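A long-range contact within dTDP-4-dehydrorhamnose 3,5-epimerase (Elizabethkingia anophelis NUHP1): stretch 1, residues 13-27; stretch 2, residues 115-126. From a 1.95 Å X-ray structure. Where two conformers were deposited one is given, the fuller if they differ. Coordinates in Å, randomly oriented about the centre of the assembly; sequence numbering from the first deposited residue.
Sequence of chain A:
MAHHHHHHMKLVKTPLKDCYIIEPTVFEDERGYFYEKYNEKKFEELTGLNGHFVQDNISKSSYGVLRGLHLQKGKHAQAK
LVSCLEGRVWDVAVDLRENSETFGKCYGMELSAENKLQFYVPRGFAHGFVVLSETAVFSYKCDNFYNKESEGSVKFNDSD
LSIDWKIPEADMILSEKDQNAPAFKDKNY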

# COMPACT_ATOMS: atom_id res chain seq x y z
N LYS A 13 -0.19 17.73 -12.57
CA LYS A 13 0.28 18.92 -11.88
C LYS A 13 -0.78 19.48 -10.93
O LYS A 13 -1.98 19.44 -11.22
CB LYS A 13 0.64 19.99 -12.93
CG LYS A 13 1.34 21.21 -12.35
CD LYS A 13 2.83 20.95 -12.17
CE LYS A 13 3.57 22.23 -11.77
NZ LYS A 13 3.15 22.70 -10.41
N THR A 14 -0.34 20.02 -9.80
CA THR A 14 -1.22 20.81 -8.94
C THR A 14 -0.64 22.22 -8.81
O THR A 14 0.48 22.48 -9.29
CB THR A 14 -1.35 20.19 -7.54
OG1 THR A 14 -0.14 20.40 -6.81
CG2 THR A 14 -1.62 18.70 -7.65
N PRO A 15 -1.35 23.15 -8.18
CA PRO A 15 -0.77 24.49 -7.99
C PRO A 15 0.42 24.54 -7.04
O PRO A 15 1.01 25.62 -6.91
CB PRO A 15 -1.95 25.31 -7.43
CG PRO A 15 -3.19 24.56 -7.85
CD PRO A 15 -2.78 23.12 -7.82
N LEU A 16 0.78 23.46 -6.34
CA LEU A 16 1.90 23.50 -5.41
C LEU A 16 3.11 22.82 -6.03
O LEU A 16 2.99 21.72 -6.59
CB LEU A 16 1.53 22.85 -4.07
CG LEU A 16 0.25 23.39 -3.40
CD1 LEU A 16 0.06 22.76 -2.02
CD2 LEU A 16 0.26 24.91 -3.27
N LYS A 17 4.27 23.46 -5.96
CA LYS A 17 5.45 22.90 -6.61
C LYS A 17 5.80 21.54 -6.03
O LYS A 17 5.88 21.40 -4.81
CB LYS A 17 6.66 23.83 -6.44
CG LYS A 17 7.89 23.39 -7.26
CD LYS A 17 9.07 24.36 -7.04
CE LYS A 17 9.62 24.26 -5.63
NZ LYS A 17 10.84 25.09 -5.46
N ASP A 18 6.06 20.57 -6.91
CA ASP A 18 6.49 19.21 -6.61
C ASP A 18 5.38 18.37 -6.02
O ASP A 18 5.63 17.22 -5.63
CB ASP A 18 7.67 19.14 -5.64
CG ASP A 18 8.89 19.93 -6.13
OD1 ASP A 18 9.30 19.71 -7.28
OD2 ASP A 18 9.43 20.75 -5.36
N CYS A 19 4.17 18.88 -5.93
CA CYS A 19 3.05 18.15 -5.36
C CYS A 19 2.18 17.64 -6.51
O CYS A 19 1.71 18.44 -7.33
CB CYS A 19 2.31 19.09 -4.40
SG CYS A 19 0.79 18.51 -3.67
N TYR A 20 1.99 16.32 -6.60
CA TYR A 20 1.37 15.71 -7.78
C TYR A 20 0.25 14.77 -7.40
O TYR A 20 0.25 14.16 -6.32
CB TYR A 20 2.38 14.90 -8.64
CG TYR A 20 3.50 15.76 -9.14
CD1 TYR A 20 3.30 16.66 -10.19
CD2 TYR A 20 4.75 15.69 -8.56
CE1 TYR A 20 4.32 17.49 -10.62
CE2 TYR A 20 5.78 16.50 -8.99
CZ TYR A 20 5.57 17.38 -10.02
OH TYR A 20 6.60 18.19 -10.42
N ILE A 21 -0.69 14.62 -8.33
CA ILE A 21 -1.72 13.59 -8.28
C ILE A 21 -1.26 12.43 -9.17
O ILE A 21 -0.91 12.65 -10.34
CB ILE A 21 -3.07 14.15 -8.77
CG1 ILE A 21 -3.53 15.29 -7.85
CG2 ILE A 21 -4.14 13.01 -8.85
CD1 ILE A 21 -4.58 16.18 -8.52
N ILE A 22 -1.30 11.21 -8.65
CA ILE A 22 -1.05 10.03 -9.48
C ILE A 22 -2.40 9.51 -9.94
O ILE A 22 -3.21 9.05 -9.13
CB ILE A 22 -0.30 8.93 -8.73
CG1 ILE A 22 0.94 9.51 -8.05
CG2 ILE A 22 0.04 7.78 -9.73
CD1 ILE A 22 1.90 8.45 -7.47
N GLU A 23 -2.63 9.59 -11.24
CA GLU A 23 -3.84 9.05 -11.85
C GLU A 23 -3.55 7.66 -12.39
O GLU A 23 -2.63 7.52 -13.21
CB GLU A 23 -4.33 9.95 -12.98
CG GLU A 23 -5.48 9.37 -13.81
CD GLU A 23 -5.93 10.32 -14.93
OE1 GLU A 23 -5.81 11.54 -14.74
OE2 GLU A 23 -6.36 9.84 -15.99
N PRO A 24 -4.29 6.64 -11.99
CA PRO A 24 -3.95 5.27 -12.38
C PRO A 24 -4.43 4.95 -13.79
O PRO A 24 -5.40 5.53 -14.29
CB PRO A 24 -4.70 4.43 -11.35
CG PRO A 24 -6.00 5.21 -11.19
CD PRO A 24 -5.57 6.70 -11.27
N THR A 25 -3.74 4.02 -14.44
CA THR A 25 -4.20 3.47 -15.71
C THR A 25 -4.79 2.10 -15.40
O THR A 25 -4.06 1.14 -15.16
CB THR A 25 -3.05 3.37 -16.71
OG1 THR A 25 -2.56 4.69 -16.98
CG2 THR A 25 -3.53 2.73 -18.00
N VAL A 26 -6.11 2.02 -15.38
CA VAL A 26 -6.81 0.82 -14.93
C VAL A 26 -7.16 -0.05 -16.12
O VAL A 26 -7.75 0.42 -17.10
CB VAL A 26 -8.07 1.20 -14.13
CG1 VAL A 26 -8.79 -0.06 -13.61
CG2 VAL A 26 -7.66 2.12 -12.99
N PHE A 27 -6.74 -1.31 -16.06
CA PHE A 27 -7.07 -2.28 -17.09
C PHE A 27 -8.22 -3.15 -16.61
O PHE A 27 -8.12 -3.80 -15.57
CB PHE A 27 -5.84 -3.12 -17.45
CG PHE A 27 -4.71 -2.29 -17.99
CD1 PHE A 27 -4.65 -1.96 -19.34
CD2 PHE A 27 -3.71 -1.82 -17.15
CE1 PHE A 27 -3.61 -1.20 -19.84
CE2 PHE A 27 -2.67 -1.05 -17.64
CZ PHE A 27 -2.62 -0.74 -18.99
N ASN A 115 -12.26 6.70 -6.70
CA ASN A 115 -11.47 7.38 -7.73
C ASN A 115 -10.04 6.87 -7.81
O ASN A 115 -9.35 7.18 -8.79
CB ASN A 115 -11.54 8.93 -7.60
CG ASN A 115 -10.78 9.54 -6.40
OD1 ASN A 115 -9.85 8.98 -5.81
ND2 ASN A 115 -11.20 10.76 -6.05
N LYS A 116 -9.58 6.10 -6.82
CA LYS A 116 -8.28 5.43 -6.85
C LYS A 116 -7.11 6.41 -6.98
O LYS A 116 -5.98 6.00 -7.27
CB LYS A 116 -8.21 4.41 -7.99
CG LYS A 116 -9.36 3.41 -7.97
CD LYS A 116 -9.25 2.44 -9.19
CE LYS A 116 -10.47 1.53 -9.31
NZ LYS A 116 -11.74 2.26 -9.57
N LEU A 117 -7.34 7.69 -6.71
CA LEU A 117 -6.27 8.66 -6.83
C LEU A 117 -5.27 8.56 -5.67
O LEU A 117 -5.61 8.19 -4.55
CB LEU A 117 -6.85 10.08 -6.87
CG LEU A 117 -7.73 10.37 -8.11
CD1 LEU A 117 -8.37 11.80 -8.07
CD2 LEU A 117 -6.92 10.19 -9.38
N GLN A 118 -4.03 8.95 -5.95
CA GLN A 118 -3.04 9.15 -4.91
C GLN A 118 -2.52 10.58 -4.99
O GLN A 118 -2.45 11.17 -6.07
CB GLN A 118 -1.86 8.21 -5.06
CG GLN A 118 -2.24 6.73 -5.02
CD GLN A 118 -1.09 5.92 -5.55
OE1 GLN A 118 -0.21 5.55 -4.80
NE2 GLN A 118 -1.06 5.72 -6.87
N PHE A 119 -2.08 11.09 -3.85
CA PHE A 119 -1.66 12.48 -3.72
C PHE A 119 -0.25 12.44 -3.13
O PHE A 119 -0.04 11.83 -2.07
CB PHE A 119 -2.64 13.21 -2.80
CG PHE A 119 -2.45 14.72 -2.70
CD1 PHE A 119 -2.77 15.37 -1.52
CD2 PHE A 119 -2.04 15.47 -3.78
CE1 PHE A 119 -2.65 16.77 -1.41
CE2 PHE A 119 -1.91 16.84 -3.68
CZ PHE A 119 -2.21 17.50 -2.49
N TYR A 120 0.72 13.01 -3.85
CA TYR A 120 2.11 13.02 -3.40
C TYR A 120 2.41 14.38 -2.78
O TYR A 120 2.35 15.40 -3.47
CB TYR A 120 3.10 12.76 -4.54
CG TYR A 120 4.55 12.98 -4.09
CD1 TYR A 120 5.19 12.04 -3.28
CD2 TYR A 120 5.25 14.14 -4.44
CE1 TYR A 120 6.50 12.25 -2.84
CE2 TYR A 120 6.58 14.36 -4.00
CZ TYR A 120 7.18 13.40 -3.21
OH TYR A 120 8.47 13.57 -2.75
N VAL A 121 2.74 14.39 -1.49
CA VAL A 121 2.99 15.57 -0.67
C VAL A 121 4.48 15.59 -0.35
O VAL A 121 4.96 14.74 0.43
CB VAL A 121 2.17 15.53 0.63
CG1 VAL A 121 2.37 16.80 1.41
CG2 VAL A 121 0.67 15.30 0.34
N PRO A 122 5.26 16.51 -0.90
CA PRO A 122 6.72 16.50 -0.69
C PRO A 122 7.11 16.76 0.76
O PRO A 122 6.33 17.28 1.56
CB PRO A 122 7.22 17.65 -1.58
CG PRO A 122 6.07 17.93 -2.57
CD PRO A 122 4.81 17.58 -1.83
N ARG A 123 8.36 16.44 1.09
CA ARG A 123 8.98 16.95 2.30
C ARG A 123 8.91 18.47 2.31
O ARG A 123 9.06 19.11 1.27
CB ARG A 123 10.44 16.53 2.39
CG ARG A 123 10.64 15.00 2.54
CD ARG A 123 12.10 14.67 2.83
NE ARG A 123 12.27 13.21 2.94
CZ ARG A 123 13.38 12.64 3.37
NH1 ARG A 123 14.41 13.40 3.74
NH2 ARG A 123 13.47 11.30 3.45
N GLY A 124 8.72 19.04 3.51
CA GLY A 124 8.59 20.48 3.70
C GLY A 124 7.16 20.98 3.60
O GLY A 124 6.93 22.20 3.65
N PHE A 125 6.20 20.09 3.44
CA PHE A 125 4.79 20.42 3.41
C PHE A 125 4.16 20.00 4.72
O PHE A 125 4.68 19.13 5.42
CB PHE A 125 4.05 19.67 2.28
CG PHE A 125 4.25 20.27 0.90
CD1 PHE A 125 5.52 20.41 0.35
CD2 PHE A 125 3.14 20.68 0.16
CE1 PHE A 125 5.69 20.96 -0.94
CE2 PHE A 125 3.30 21.22 -1.13
CZ PHE A 125 4.58 21.38 -1.66
N ALA A 126 3.03 20.61 5.05
CA ALA A 126 2.15 20.08 6.08
C ALA A 126 0.98 19.40 5.41
O ALA A 126 0.61 19.73 4.28
CB ALA A 126 1.65 21.16 7.04
O HOH W 1 -3.33 6.45 -8.34

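The two stretches, at least 90 residues apart in sequence wherever they touch, meet as neighbouring antiparallel strands: the axes of 20-23 and 118-121 approach to 4.7 Å, with N-to-C directions 152° apart. Two hydrogen-bonded pairs flank a non-hydrogen-bonded one. In the first, Tyr120 N donates to Tyr20 O (2.8 Å, 174°) and Tyr20 N to Tyr120 O at a longer 3.3 Å, 147°. In the second, Ile22 N donates to Gln118 O (2.8 Å, 159°) and Gln118 N to Ile22 O (3.3 Å, 170°). Between them, Ile21 and Phe119 bring their CA atoms to 4.7 Å, and Ile21 CA lies 3.4 Å from Gln118 O, a CA-H...O contact that supplements the acceptor's N-H bond.

At the Gln118 end a water extends the ladder. It lies 2.8 Å from Gln118 NE2, which donates to it, and 2.7 Å from Ile22 O and 2.9 Å from Lys116 O, so a side-chain amide and carbonyls of both stretches share one solvent site.

At the other end, the type II turn from Leu16 to Cys19 is closed by Cys19 N to Leu16 O (3.1 Å). Thr14 OG1 braces it, accepting from Leu16 N (3.2 Å) and donating to Cys19 O (2.7 Å). Asp18 O is less well served: buried by the contact without a polar partner, it faces carbon, with Pro122 CG at 3.2 Å and Tyr120 CD2 at 3.3 Å, the latter at the ring edge.

Apolar packing surrounds this framework. Cys19 SG sits 4.1 Å from the Phe119 ring centroid, 54° off its normal, an oblique sulfur-aromatic contact. Leu16 CD1 reaches the edge of Phe125 at CE2 (3.7 Å). On the sheet face carrying Ile21 and Phe119, Ile21 CG2 also meets Leu117 CD2 at 4.0 Å.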